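Long-range contacts in pectate lyase/Amb allergen (PDB 4HWV), which probably cleaves pectate, the demethylated galacturonan of plant cell walls, by calcium-dependent beta-elimination, as in other members of polysaccharide lyase family 1: residues Y45-R50 / G85-N90; N295-H300 / H327-Q332; F424-T429 / A436-A441. All blocks are in the same frame, centred on the assembly; numbering follows the deposited sequence. Where two conformers were deposited one is given.

How the contacts relate
The three contacts follow one another in the chain and are spread along the right-handed parallel beta-helix. Contact 1 (Tyr45-Arg50 with Gly85-Asn90) and contact 3 (Phe424-Thr429 with Ala436-Ala441) lie on opposite sides of the chain's centre, their own centres 42 Å apart. Contact 2 (Asn295-His300 with His327-Gln332) is between them in sequence, its centre 23 Å from that of contact 1 and 20 Å from that of contact 3; none touches another. The calcium is held by Asp227, Asp278 and Asp282. The side chain of Phe297 in contact 2 is about 13 Å from the ion, and that of Leu89 in contact 1 about 11 Å from that of Asp227, whereas contact 3 lies away from the site.

Contact 1 (Y45-R50 / G85-N90); sequences YTVANR and GTIDLN
Ile87 presses both of its branches against the backbone of Ala48, Asn49 and Arg50, where the segment Tyr45-Arg50 leaves its strand for a helix. Ile87 CG1 lies 3.6 Å from Asn49 N, while Ile87 CG2, on the other branch, comes within 3.7 Å of Arg50 N. An extended second torsion (chi2 -177°) carries CD1 onward to the valine, and Ile87 CD1 meets Val47 CG2 at 3.8 Å, the two side chains approaching at a slant. Beneath this aliphatic cover Asn49 N is buried without a polar partner in the model.

Arg50 makes the second half of the contact with its aliphatic stem. CG stands anti to the backbone N (chi1 -180°) and the chain stays extended as far as NE, crossing Leu89 at about a right angle. Arg50 CG faces Leu89 CD2 at 4.2 Å, and Arg50 CD closes to 3.4 Å from Leu89 O. The guanidinium beyond is anchored by Val158 O and Gly68 O, both bound to NH2. A water joins the backbones, accepting from Arg50 N at 2.8 Å and donating to Asp88 O at 2.8 Å, two atoms too far apart to bond to each other.

Asp88 folds back in an Asx turn: its OD1 accepts from Asn90 N at 3.1 Å, with the N-H coming from 54° out of the carboxylate plane, and also bonds to His180 ND1. Asn49, in turn, N-caps helix 50-57 through OD1 and Glu52 N. The contact thus joins the start of that helix to the N-terminal end of the beta-helix: strand 44-47 pairs with 79-83, strand 86-88 pairs with 177-179, Leu89 packs on Leu53 and Ile178, and Ser360 of the second subunit rests on Thr86 and Asp88.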
ATOM      1  N   TYR A  45       5.797 -29.867   6.845  1.00  4.66           N
ATOM      2  CA  TYR A  45       4.849 -29.083   7.630  1.00  4.25           C
ATOM      3  C   TYR A  45       4.055 -28.118   6.759  1.00  4.62           C
ATOM      4  O   TYR A  45       4.548 -27.640   5.725  1.00  5.96           O
ATOM      5  CB  TYR A  45       5.601 -28.207   8.630  1.00  4.51           C
ATOM      6  CG  TYR A  45       6.685 -28.859   9.465  1.00  4.67           C
ATOM      7  CD1 TYR A  45       6.420 -29.323  10.744  1.00  5.27           C
ATOM      8  CD2 TYR A  45       8.001 -28.945   8.999  1.00  4.86           C
ATOM      9  CE1 TYR A  45       7.429 -29.868  11.537  1.00  6.02           C
ATOM     10  CE2 TYR A  45       9.018 -29.475   9.780  1.00  5.21           C
ATOM     11  CZ  TYR A  45       8.713 -29.934  11.045  1.00  5.77           C
ATOM     12  OH  TYR A  45       9.718 -30.432  11.827  1.00  6.79           O
ATOM     13  N   THR A  46       2.839 -27.805   7.190  1.00  4.94           N
ATOM     14  CA  THR A  46       2.068 -26.706   6.606  1.00  5.38           C
ATOM     15  C   THR A  46       1.856 -25.688   7.727  1.00  4.91           C
ATOM     16  O   THR A  46       1.339 -26.034   8.791  1.00  6.33           O
ATOM     17  CB  THR A  46       0.723 -27.179   6.055  1.00  6.52           C
ATOM     18  OG1 THR A  46       0.953 -28.191   5.085  1.00  9.62           O
ATOM     19  CG2 THR A  46      -0.041 -26.022   5.411  1.00  6.34           C
ATOM     20  N   VAL A  47       2.288 -24.443   7.495  1.00  4.24           N
ATOM     21  CA  VAL A  47       2.263 -23.422   8.535  1.00  4.02           C
ATOM     22  C   VAL A  47       1.491 -22.177   8.092  1.00  4.25           C
ATOM     23  O   VAL A  47       1.498 -21.807   6.914  1.00  4.97           O
ATOM     24  CB  VAL A  47       3.718 -23.036   8.946  1.00  4.06           C
ATOM     25  CG1 VAL A  47       4.466 -24.280   9.423  1.00  5.36           C
ATOM     26  CG2 VAL A  47       4.482 -22.373   7.817  1.00  4.75           C
ATOM     27  N   ALA A  48       0.840 -21.534   9.056  1.00  4.26           N
ATOM     28  CA  ALA A  48      -0.096 -20.447   8.765  1.00  4.91           C
ATOM     29  C   ALA A  48       0.100 -19.232   9.680  1.00  5.06           C
ATOM     30  O   ALA A  48      -0.650 -18.254   9.592  1.00  6.66           O
ATOM     31  CB  ALA A  48      -1.551 -20.946   8.847  1.00  5.85           C
ATOM     32  N   ASN A  49       1.106 -19.281  10.554  1.00  4.00           N
ATOM     33  CA  ASN A  49       1.396 -18.148  11.431  1.00  4.01           C
ATOM     34  C   ASN A  49       2.836 -18.222  11.900  1.00  3.46           C
ATOM     35  O   ASN A  49       3.550 -19.218  11.637  1.00  3.96           O
ATOM     36  CB  ASN A  49       0.401 -18.086  12.614  1.00  4.70           C
ATOM     37  CG  ASN A  49       0.535 -19.274  13.557  1.00  5.06           C
ATOM     38  OD1 ASN A  49       1.605 -19.509  14.105  1.00  4.70           O
ATOM     39  ND2 ASN A  49      -0.569 -20.002  13.780  1.00  5.78           N
ATOM     40  N   ARG A  50       3.281 -17.170  12.581  1.00  3.62           N
ATOM     41  CA  ARG A  50       4.672 -17.040  12.965  1.00  3.86           C
ATOM     42  C   ARG A  50       5.129 -18.158  13.908  1.00  3.36           C
ATOM     43  O   ARG A  50       6.251 -18.669  13.788  1.00  3.96           O
ATOM     44  CB  ARG A  50       4.884 -15.675  13.612  1.00  3.97           C
ATOM     45  CG  ARG A  50       6.331 -15.397  14.070  1.00  3.80           C
ATOM     46  CD  ARG A  50       6.491 -13.979  14.662  1.00  4.18           C
ATOM     47  NE  ARG A  50       7.865 -13.735  15.087  1.00  3.75           N
ATOM     48  CZ  ARG A  50       8.372 -14.178  16.240  1.00  3.56           C
ATOM     49  NH1 ARG A  50       7.605 -14.875  17.090  1.00  4.81           N
ATOM     50  NH2 ARG A  50       9.654 -13.940  16.535  1.00  4.58           N
ATOM     51  N   GLY A  85      -1.562 -19.412   3.204  1.00  5.55           N
ATOM     52  CA  GLY A  85      -2.078 -18.072   3.437  1.00  4.53           C
ATOM     53  C   GLY A  85      -1.002 -17.088   3.865  1.00  4.26           C
ATOM     54  O   GLY A  85       0.157 -17.159   3.412  1.00  4.76           O
ATOM     55  N   THR A  86      -1.391 -16.155   4.726  1.00  4.78           N
ATOM     56  CA  THR A  86      -0.522 -15.049   5.105  1.00  5.28           C
ATOM     57  C   THR A  86       0.069 -15.224   6.499  1.00  5.44           C
ATOM     58  O   THR A  86      -0.657 -15.453   7.462  1.00  7.26           O
ATOM     59  CB  THR A  86      -1.296 -13.732   5.100  1.00  6.32           C
ATOM     60  OG1 THR A  86      -1.683 -13.419   3.757  1.00  7.31           O
ATOM     61  CG2 THR A  86      -0.438 -12.601   5.690  1.00  7.45           C
ATOM     62  N   ILE A  87       1.392 -15.088   6.599  1.00  4.89           N
ATOM     63  CA  ILE A  87       2.087 -15.102   7.878  1.00  4.18           C
ATOM     64  C   ILE A  87       2.649 -13.711   8.158  1.00  4.16           C
ATOM     65  O   ILE A  87       3.520 -13.231   7.438  1.00  5.23           O
ATOM     66  CB  ILE A  87       3.209 -16.157   7.889  1.00  5.36           C
ATOM     67  CG1 ILE A  87       2.578 -17.542   7.704  1.00  6.36           C
ATOM     68  CG2 ILE A  87       4.032 -16.055   9.185  1.00  6.42           C
ATOM     69  CD1 ILE A  87       3.544 -18.699   7.757  1.00  7.17           C
ATOM     70  N   ASP A  88       2.132 -13.077   9.201  1.00  3.69           N
ATOM     71  CA  ASP A  88       2.608 -11.779   9.648  1.00  3.90           C
ATOM     72  C   ASP A  88       3.711 -12.032  10.665  1.00  4.13           C
ATOM     73  O   ASP A  88       3.485 -12.636  11.718  1.00  4.21           O
ATOM     74  CB  ASP A  88       1.446 -11.037  10.318  1.00  3.78           C
ATOM     75  CG  ASP A  88       1.778  -9.591  10.681  1.00  5.04           C
ATOM     76  OD1 ASP A  88       2.924  -9.146  10.456  1.00  4.94           O
ATOM     77  OD2 ASP A  88       0.881  -8.915  11.220  1.00  7.10           O
ATOM     78  N   LEU A  89       4.913 -11.546  10.362  1.00  3.43           N
ATOM     79  CA  LEU A  89       6.045 -11.743  11.264  1.00  3.79           C
ATOM     80  C   LEU A  89       6.139 -10.710  12.381  1.00  3.89           C
ATOM     81  O   LEU A  89       6.881 -10.926  13.333  1.00  4.36           O
ATOM     82  CB  LEU A  89       7.370 -11.783  10.489  1.00  4.26           C
ATOM     83  CG  LEU A  89       7.501 -12.943   9.490  1.00  4.46           C
ATOM     84  CD1 LEU A  89       8.822 -12.826   8.748  1.00  4.51           C
ATOM     85  CD2 LEU A  89       7.357 -14.310  10.197  1.00  5.34           C
ATOM     86  N   ASN A  90       5.414  -9.589  12.267  1.00  3.53           N
ATOM     87  CA  ASN A  90       5.495  -8.521  13.274  1.00  4.01           C
ATOM     88  C   ASN A  90       4.416  -8.739  14.326  1.00  4.15           C
ATOM     89  O   ASN A  90       3.531  -7.896  14.528  1.00  5.07           O
ATOM     90  CB  ASN A  90       5.392  -7.144  12.606  1.00  4.42           C
ATOM     91  CG  ASN A  90       5.714  -6.006  13.559  1.00  4.73           C
ATOM     92  OD1 ASN A  90       6.704  -6.047  14.280  1.00  5.57           O
ATOM     93  ND2 ASN A  90       4.872  -4.991  13.562  1.00  5.24           N
TER
HETATM   94  O   HOH W   1       1.787 -14.797  12.279  1.00  5.83           O

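Contact 2 (N295-H300 / H327-Q332)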
ATOM      1  N   ASN A 295      11.703 -14.305 -10.335  1.00  3.42           N
ATOM      2  CA  ASN A 295      10.986 -13.553  -9.292  1.00  3.39           C
ATOM      3  C   ASN A 295      10.446 -12.240  -9.839  1.00  3.28           C
ATOM      4  O   ASN A 295      10.922 -11.744 -10.859  1.00  4.13           O
ATOM      5  CB  ASN A 295      11.907 -13.211  -8.108  1.00  3.47           C
ATOM      6  CG  ASN A 295      12.545 -14.426  -7.482  1.00  3.61           C
ATOM      7  OD1 ASN A 295      11.899 -15.166  -6.736  1.00  3.90           O
ATOM      8  ND2 ASN A 295      13.824 -14.626  -7.751  1.00  3.36           N
ATOM      9  N   HIS A 296       9.445 -11.692  -9.155  1.00  3.73           N
ATOM     10  CA  HIS A 296       8.942 -10.354  -9.428  1.00  4.13           C
ATOM     11  C   HIS A 296       9.301  -9.467  -8.237  1.00  3.93           C
ATOM     12  O   HIS A 296       8.766  -9.650  -7.150  1.00  4.77           O
ATOM     13  CB  HIS A 296       7.424 -10.408  -9.603  1.00  4.50           C
ATOM     14  CG  HIS A 296       6.802  -9.088  -9.937  1.00  4.61           C
ATOM     15  ND1 HIS A 296       5.445  -8.876  -9.827  1.00  5.15           N
ATOM     16  CD2 HIS A 296       7.332  -7.926 -10.394  1.00  5.12           C
ATOM     17  CE1 HIS A 296       5.162  -7.647 -10.220  1.00  5.08           C
ATOM     18  NE2 HIS A 296       6.289  -7.048 -10.569  1.00  5.81           N
ATOM     19  N   PHE A 297      10.224  -8.532  -8.443  1.00  3.63           N
ATOM     20  CA  PHE A 297      10.614  -7.579  -7.411  1.00  3.60           C
ATOM     21  C   PHE A 297      10.033  -6.238  -7.797  1.00  4.04           C
ATOM     22  O   PHE A 297      10.272  -5.778  -8.906  1.00  5.82           O
ATOM     23  CB  PHE A 297      12.139  -7.405  -7.364  1.00  4.37           C
ATOM     24  CG  PHE A 297      12.912  -8.674  -7.106  1.00  4.29           C
ATOM     25  CD1 PHE A 297      13.146  -9.121  -5.809  1.00  4.78           C
ATOM     26  CD2 PHE A 297      13.437  -9.415  -8.160  1.00  4.83           C
ATOM     27  CE1 PHE A 297      13.881 -10.278  -5.570  1.00  5.36           C
ATOM     28  CE2 PHE A 297      14.181 -10.580  -7.924  1.00  4.99           C
ATOM     29  CZ  PHE A 297      14.403 -11.006  -6.627  1.00  4.65           C
ATOM     30  N   HIS A 298       9.282  -5.599  -6.910  1.00  3.65           N
ATOM     31  CA  HIS A 298       8.677  -4.324  -7.295  1.00  4.62           C
ATOM     32  C   HIS A 298       8.514  -3.369  -6.143  1.00  4.48           C
ATOM     33  O   HIS A 298       8.332  -3.788  -5.003  1.00  5.58           O
ATOM     34  CB  HIS A 298       7.347  -4.520  -8.063  1.00  5.37           C
ATOM     35  CG  HIS A 298       6.213  -5.094  -7.250  1.00  5.05           C
ATOM     36  ND1 HIS A 298       5.300  -4.303  -6.579  1.00  5.56           N
ATOM     37  CD2 HIS A 298       5.805  -6.377  -7.060  1.00  6.30           C
ATOM     38  CE1 HIS A 298       4.393  -5.072  -6.002  1.00  6.41           C
ATOM     39  NE2 HIS A 298       4.681  -6.336  -6.272  1.00  6.48           N
ATOM     40  N   ASP A 299       8.597  -2.075  -6.446  1.00  3.82           N
ATOM     41  CA  ASP A 299       8.214  -1.025  -5.499  1.00  3.86           C
ATOM     42  C   ASP A 299       9.083  -1.035  -4.240  1.00  3.52           C
ATOM     43  O   ASP A 299       8.657  -1.388  -3.137  1.00  4.31           O
ATOM     44  CB  ASP A 299       6.722  -1.104  -5.178  1.00  4.47           C
ATOM     45  CG  ASP A 299       5.876  -0.782  -6.390  1.00  6.77           C
ATOM     46  OD1 ASP A 299       5.903   0.382  -6.831  1.00  9.02           O
ATOM     47  OD2 ASP A 299       5.249  -1.685  -6.945  1.00  7.86           O
ATOM     48  N   HIS A 300      10.317  -0.586  -4.429  1.00  3.85           N
ATOM     49  CA  HIS A 300      11.291  -0.592  -3.357  1.00  3.56           C
ATOM     50  C   HIS A 300      12.469   0.266  -3.783  1.00  4.47           C
ATOM     51  O   HIS A 300      12.728   0.416  -4.993  1.00  4.63           O
ATOM     52  CB  HIS A 300      11.734  -2.034  -3.089  1.00  3.82           C
ATOM     53  CG  HIS A 300      12.738  -2.163  -1.995  1.00  3.45           C
ATOM     54  ND1 HIS A 300      12.377  -2.326  -0.670  1.00  3.82           N
ATOM     55  CD2 HIS A 300      14.091  -2.172  -2.030  1.00  3.71           C
ATOM     56  CE1 HIS A 300      13.471  -2.409   0.065  1.00  4.35           C
ATOM     57  NE2 HIS A 300      14.522  -2.333  -0.735  1.00  3.81           N
ATOM     58  N   HIS A 327      18.479 -14.300 -12.841  1.00  3.25           N
ATOM     59  CA  HIS A 327      17.941 -14.456 -14.183  1.00  3.69           C
ATOM     60  C   HIS A 327      16.432 -14.612 -14.200  1.00  3.57           C
ATOM     61  O   HIS A 327      15.840 -15.184 -13.279  1.00  3.96           O
ATOM     62  CB  HIS A 327      18.634 -15.594 -14.978  1.00  4.37           C
ATOM     63  CG  HIS A 327      18.286 -16.981 -14.540  1.00  4.69           C
ATOM     64  ND1 HIS A 327      17.188 -17.661 -15.023  1.00  5.07           N
ATOM     65  CD2 HIS A 327      18.924 -17.838 -13.709  1.00  5.01           C
ATOM     66  CE1 HIS A 327      17.167 -18.883 -14.510  1.00  5.50           C
ATOM     67  NE2 HIS A 327      18.207 -19.014 -13.703  1.00  5.65           N
ATOM     68  N   GLY A 328      15.822 -14.094 -15.262  1.00  3.63           N
ATOM     69  CA  GLY A 328      14.394 -14.238 -15.466  1.00  3.81           C
ATOM     70  C   GLY A 328      13.553 -13.395 -14.535  1.00  3.65           C
ATOM     71  O   GLY A 328      12.352 -13.614 -14.405  1.00  4.13           O
ATOM     72  N   ASN A 329      14.168 -12.417 -13.870  1.00  3.35           N
ATOM     73  CA  ASN A 329      13.421 -11.607 -12.916  1.00  3.95           C
ATOM     74  C   ASN A 329      12.813 -10.378 -13.564  1.00  4.12           C
ATOM     75  O   ASN A 329      13.336  -9.859 -14.562  1.00  4.92           O
ATOM     76  CB  ASN A 329      14.325 -11.160 -11.758  1.00  4.83           C
ATOM     77  CG  ASN A 329      14.976 -12.334 -11.037  1.00  3.78           C
ATOM     78  OD1 ASN A 329      14.309 -13.093 -10.338  1.00  4.27           O
ATOM     79  ND2 ASN A 329      16.287 -12.484 -11.206  1.00  3.89           N
ATOM     80  N   HIS A 330      11.710  -9.923 -12.975  1.00  3.81           N
ATOM     81  CA  HIS A 330      11.107  -8.639 -13.295  1.00  4.23           C
ATOM     82  C   HIS A 330      11.533  -7.677 -12.186  1.00  4.37           C
ATOM     83  O   HIS A 330      11.177  -7.871 -11.026  1.00  5.30           O
ATOM     84  CB  HIS A 330       9.590  -8.793 -13.336  1.00  4.30           C
ATOM     85  CG  HIS A 330       8.862  -7.629 -13.939  1.00  4.18           C
ATOM     86  ND1 HIS A 330       7.486  -7.588 -13.984  1.00  5.48           N
ATOM     87  CD2 HIS A 330       9.298  -6.504 -14.564  1.00  4.46           C
ATOM     88  CE1 HIS A 330       7.101  -6.473 -14.583  1.00  6.00           C
ATOM     89  NE2 HIS A 330       8.179  -5.796 -14.941  1.00  5.16           N
ATOM     90  N   PHE A 331      12.330  -6.666 -12.554  1.00  3.78           N
ATOM     91  CA  PHE A 331      12.806  -5.637 -11.632  1.00  3.89           C
ATOM     92  C   PHE A 331      11.981  -4.384 -11.935  1.00  4.24           C
ATOM     93  O   PHE A 331      12.339  -3.602 -12.821  1.00  4.85           O
ATOM     94  CB  PHE A 331      14.284  -5.333 -11.890  1.00  4.13           C
ATOM     95  CG  PHE A 331      15.239  -6.491 -11.636  1.00  4.46           C
ATOM     96  CD1 PHE A 331      15.207  -7.246 -10.451  1.00  4.73           C
ATOM     97  CD2 PHE A 331      16.217  -6.776 -12.570  1.00  4.65           C
ATOM     98  CE1 PHE A 331      16.133  -8.265 -10.243  1.00  5.30           C
ATOM     99  CE2 PHE A 331      17.157  -7.791 -12.364  1.00  4.92           C
ATOM    100  CZ  PHE A 331      17.131  -8.519 -11.193  1.00  4.88           C
ATOM    101  N   GLN A 332      10.870  -4.204 -11.223  1.00  3.90           N
ATOM    102  CA  GLN A 332       9.886  -3.177 -11.569  1.00  4.73           C
ATOM    103  C   GLN A 332       9.785  -2.114 -10.487  1.00  4.82           C
ATOM    104  O   GLN A 332       9.650  -2.441  -9.311  1.00  5.53           O
ATOM    105  CB  GLN A 332       8.519  -3.837 -11.783  1.00  5.54           C
ATOM    106  CG  GLN A 332       7.422  -2.861 -12.177  1.00  6.31           C
ATOM    107  CD  GLN A 332       6.088  -3.533 -12.414  1.00  7.56           C
ATOM    108  OE1 GLN A 332       5.821  -4.613 -11.904  1.00  9.15           O
ATOM    109  NE2 GLN A 332       5.227  -2.871 -13.169  1.00  9.41           N
TER
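Asn295 and Asn329 lie side by side on successive coils of the parallel beta-helix, pointing the same way with their amide planes 6° apart. Asn329 OD1 is gripped twice, by Asn295 N at 2.9 Å and by Asn295 ND2 at 3.0 Å, the two donors arriving from opposite faces of its plane. Asn295 OD1 accepts from Asn242 N, and Asn329 N donates to Asn351 OD1, continuing the asparagine ladder known from pectate lyases.

The strands run parallel in register, bonded from His330 N to Asn295 O, Phe297 N to His330 O and Gln332 N to Phe297 O, and their side chains alternate between two faces. On one, the His296 and His330 rings are nearly parallel (12°) but slid apart, centroids at 4.8 Å. His296 NE2 donates to Gln332 OE1 at 2.8 Å, almost in both the ring and carbonyl planes. His298 CD2 covers one face of the His296 ring near its rim, while His298 ND1 donates to Asp299 OD2 at 2.6 Å.

On the other face Phe297 and Phe331 point the same way, their planes 28° apart; overlap is slight, and Phe297 CD2 meets Phe331 CE1 at 3.6 Å.

Like Asn, His and Phe pairs thus repeat; the ladder amides are satisfied by each other and by backbone groups, including Ile239 O and Leu292 O, and the bond to Gln332 OE1 is consistent with a proton on His296 NE2.

Contact 3 (F424-T429 / A436-A441); sequences FYDSGT and ADLTAA
Asp426 reaches from its strand to the first turn of helix 438-445, where Leu438 and Thr439 bind its carboxylate. Its CG lies between the backbone N and the carbonyl carbon (chi1 81°), and each oxygen then collects two protein donors. Asp426 OD1 accepts from Thr439 OG1 at 2.7 Å, on the anti lone pair, and from Thr439 N at 2.9 Å, the latter 50° out of the carboxylate plane. Asp426 OD2 takes Leu438 N at 3.1 Å, likewise from above the plane, and on its anti lone pair the hydroxyl of Thr429 OG1 at 2.8 Å, a bond within 424-429.

Water completes the network. One molecule donates to Thr439 OG1 at 2.7 Å and accepts from Asp426 N, linking that hydroxyl to the strand backbone. A second is within hydrogen-bonding distance of both Asp426 OD1 and Asp437 OD1, like-charged oxygens only 3.8 Å apart, whose repulsion it could moderate.

Asp437 is the N-cap of the helix: its OD1 accepts from Ala440 N at 3.1 Å. Farther back, Ala436 N donates to Thr429 O at 3.0 Å, tying the two segments together beside the antiparallel pair of strands 430-431 and 434-435.

Apolar groups flank the polar centre. The Phe424 ring packs against Leu438 CB, and the Leu438 side chain crosses that of Thr429 at about a right angle, CD1 touching OG1 and CG2. Phe424 and Leu438 also pack on Ala399. Thr439 OG1 lies at the edge of the Phe424 ring, in its plane.

Two carboxylates therefore meet the amino end of one helix, Asp437 as its N-cap and Asp426 from the adjoining strand. The backbone N-H groups there, with the positive end of the helix dipole, would be expected to favour ionised Asp426, and four protein donors leave its carboxylate firmly oriented.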
ATOM      1  N   PHE A 424      33.641  -5.587 -15.541  1.00  7.57           N
ATOM      2  CA  PHE A 424      32.270  -5.523 -16.040  1.00  7.34           C
ATOM      3  C   PHE A 424      32.218  -5.987 -17.487  1.00  8.15           C
ATOM      4  O   PHE A 424      33.024  -5.560 -18.319  1.00  9.95           O
ATOM      5  CB  PHE A 424      31.725  -4.090 -15.913  1.00  8.05           C
ATOM      6  CG  PHE A 424      30.277  -3.947 -16.329  1.00  8.31           C
ATOM      7  CD1 PHE A 424      29.930  -3.760 -17.666  1.00  9.08           C
ATOM      8  CD2 PHE A 424      29.264  -3.972 -15.383  1.00  8.81           C
ATOM      9  CE1 PHE A 424      28.585  -3.618 -18.038  1.00  9.44           C
ATOM     10  CE2 PHE A 424      27.934  -3.838 -15.747  1.00  9.80           C
ATOM     11  CZ  PHE A 424      27.594  -3.670 -17.079  1.00  9.97           C
ATOM     12  N   TYR A 425      31.270  -6.870 -17.785  1.00  7.05           N
ATOM     13  CA  TYR A 425      31.007  -7.331 -19.137  1.00  6.80           C
ATOM     14  C   TYR A 425      29.520  -7.194 -19.397  1.00  6.46           C
ATOM     15  O   TYR A 425      28.708  -7.539 -18.550  1.00  6.47           O
ATOM     16  CB  TYR A 425      31.409  -8.801 -19.285  1.00  7.32           C
ATOM     17  CG  TYR A 425      30.998  -9.428 -20.602  1.00  8.66           C
ATOM     18  CD1 TYR A 425      29.753 -10.043 -20.749  1.00  9.11           C
ATOM     19  CD2 TYR A 425      31.864  -9.436 -21.689  1.00 10.60           C
ATOM     20  CE1 TYR A 425      29.369 -10.623 -21.950  1.00  9.81           C
ATOM     21  CE2 TYR A 425      31.493 -10.024 -22.890  1.00 11.63           C
ATOM     22  CZ  TYR A 425      30.242 -10.619 -23.014  1.00 11.04           C
ATOM     23  OH  TYR A 425      29.874 -11.209 -24.207  1.00 12.90           O
ATOM     24  N   ASP A 426      29.149  -6.703 -20.572  1.00  6.65           N
ATOM     25  CA  ASP A 426      27.766  -6.884 -21.018  1.00  6.81           C
ATOM     26  C   ASP A 426      27.660  -7.199 -22.494  1.00  7.01           C
ATOM     27  O   ASP A 426      28.509  -6.809 -23.305  1.00  8.27           O
ATOM     28  CB  ASP A 426      26.822  -5.715 -20.648  1.00  7.54           C
ATOM     29  CG  ASP A 426      26.926  -4.522 -21.603  1.00  8.80           C
ATOM     30  OD1 ASP A 426      28.056  -4.045 -21.845  1.00  9.56           O
ATOM     31  OD2 ASP A 426      25.870  -4.037 -22.097  1.00  8.56           O
ATOM     32  N   SER A 427      26.604  -7.932 -22.816  1.00  6.68           N
ATOM     33  CA  SER A 427      26.248  -8.226 -24.190  0.63  7.03           C
ATOM     34  C   SER A 427      24.729  -8.273 -24.276  1.00  6.40           C
ATOM     35  O   SER A 427      24.058  -8.679 -23.320  1.00  6.83           O
ATOM     36  CB  SER A 427      26.837  -9.573 -24.598  0.63  8.79           C
ATOM     37  OG  SER A 427      26.564  -9.854 -25.951  0.63  9.36           O
ATOM     38  N   GLY A 428      24.182  -7.886 -25.417  1.00  6.77           N
ATOM     39  CA  GLY A 428      22.762  -8.005 -25.646  1.00  7.32           C
ATOM     40  C   GLY A 428      21.847  -7.135 -24.798  1.00  6.89           C
ATOM     41  O   GLY A 428      20.654  -7.384 -24.768  1.00  7.79           O
ATOM     42  N   THR A 429      22.369  -6.095 -24.156  1.00  5.83           N
ATOM     43  CA  THR A 429      21.515  -5.207 -23.379  1.00  6.39           C
ATOM     44  C   THR A 429      20.621  -4.408 -24.322  1.00  6.75           C
ATOM     45  O   THR A 429      21.110  -3.838 -25.312  1.00  7.41           O
ATOM     46  CB  THR A 429      22.335  -4.203 -22.566  1.00  6.69           C
ATOM     47  OG1 THR A 429      23.242  -4.925 -21.724  1.00  7.14           O
ATOM     48  CG2 THR A 429      21.403  -3.347 -21.703  1.00  7.59           C
ATOM     49  N   ALA A 436      22.150  -1.145 -25.997  1.00  8.32           N
ATOM     50  CA  ALA A 436      22.831  -0.221 -25.091  1.00  8.97           C
ATOM     51  C   ALA A 436      24.147  -0.838 -24.650  1.00  9.32           C
ATOM     52  O   ALA A 436      24.180  -1.950 -24.149  1.00  9.88           O
ATOM     53  CB  ALA A 436      21.954   0.057 -23.882  1.00  9.75           C
ATOM     54  N   ASP A 437      25.235  -0.112 -24.843  1.00  9.95           N
ATOM     55  CA  ASP A 437      26.554  -0.584 -24.442  1.00  9.99           C
ATOM     56  C   ASP A 437      26.828  -0.171 -22.998  1.00  9.24           C
ATOM     57  O   ASP A 437      27.335   0.918 -22.740  1.00  9.95           O
ATOM     58  CB  ASP A 437      27.633  -0.003 -25.374  1.00 11.74           C
ATOM     59  CG  ASP A 437      29.022  -0.569 -25.110  1.00 13.61           C
ATOM     60  OD1 ASP A 437      29.227  -1.213 -24.059  1.00 13.72           O
ATOM     61  OD2 ASP A 437      29.905  -0.371 -25.980  1.00 15.59           O
ATOM     62  N   LEU A 438      26.509  -1.034 -22.048  1.00  8.59           N
ATOM     63  CA  LEU A 438      26.689  -0.664 -20.645  1.00  8.09           C
ATOM     64  C   LEU A 438      28.159  -0.601 -20.275  1.00  8.65           C
ATOM     65  O   LEU A 438      28.548   0.181 -19.421  1.00  8.93           O
ATOM     66  CB  LEU A 438      25.973  -1.645 -19.703  1.00  7.75           C
ATOM     67  CG  LEU A 438      24.457  -1.777 -19.904  1.00  7.53           C
ATOM     68  CD1 LEU A 438      23.869  -2.756 -18.891  1.00  7.82           C
ATOM     69  CD2 LEU A 438      23.730  -0.421 -19.831  1.00  8.38           C
ATOM     70  N   THR A 439      28.980  -1.434 -20.916  1.00  8.69           N
ATOM     71  CA  THR A 439      30.407  -1.451 -20.602  1.00  9.56           C
ATOM     72  C   THR A 439      31.059  -0.090 -20.881  1.00  9.70           C
ATOM     73  O   THR A 439      31.864   0.390 -20.092  1.00  9.26           O
ATOM     74  CB  THR A 439      31.129  -2.575 -21.356  1.00 10.36           C
ATOM     75  OG1 THR A 439      30.568  -3.837 -20.979  1.00 10.77           O
ATOM     76  CG2 THR A 439      32.610  -2.572 -21.030  1.00 11.71           C
ATOM     77  N   ALA A 440      30.686   0.540 -21.990  1.00 10.28           N
ATOM     78  CA  ALA A 440      31.195   1.868 -22.310  1.00 10.94           C
ATOM     79  C   ALA A 440      30.808   2.876 -21.228  1.00 10.61           C
ATOM     80  O   ALA A 440      31.616   3.729 -20.835  1.00 10.92           O
ATOM     81  CB  ALA A 440      30.708   2.314 -23.688  1.00 11.93           C
ATOM     82  N   ALA A 441      29.579   2.776 -20.734  1.00  9.57           N
ATOM     83  CA  ALA A 441      29.143   3.655 -19.654  1.00  9.43           C
ATOM     84  C   ALA A 441      29.936   3.401 -18.380  1.00  8.70           C
ATOM     85  O   ALA A 441      30.331   4.332 -17.683  1.00  9.26           O
ATOM     86  CB  ALA A 441      27.654   3.513 -19.399  1.00  9.69           C
TER
HETATM   87  O   HOH W   2      31.745  -5.964 -22.185  1.00 12.07           O
HETATM   88  O   HOH W   3      29.197  -3.992 -24.358  1.00 18.70           O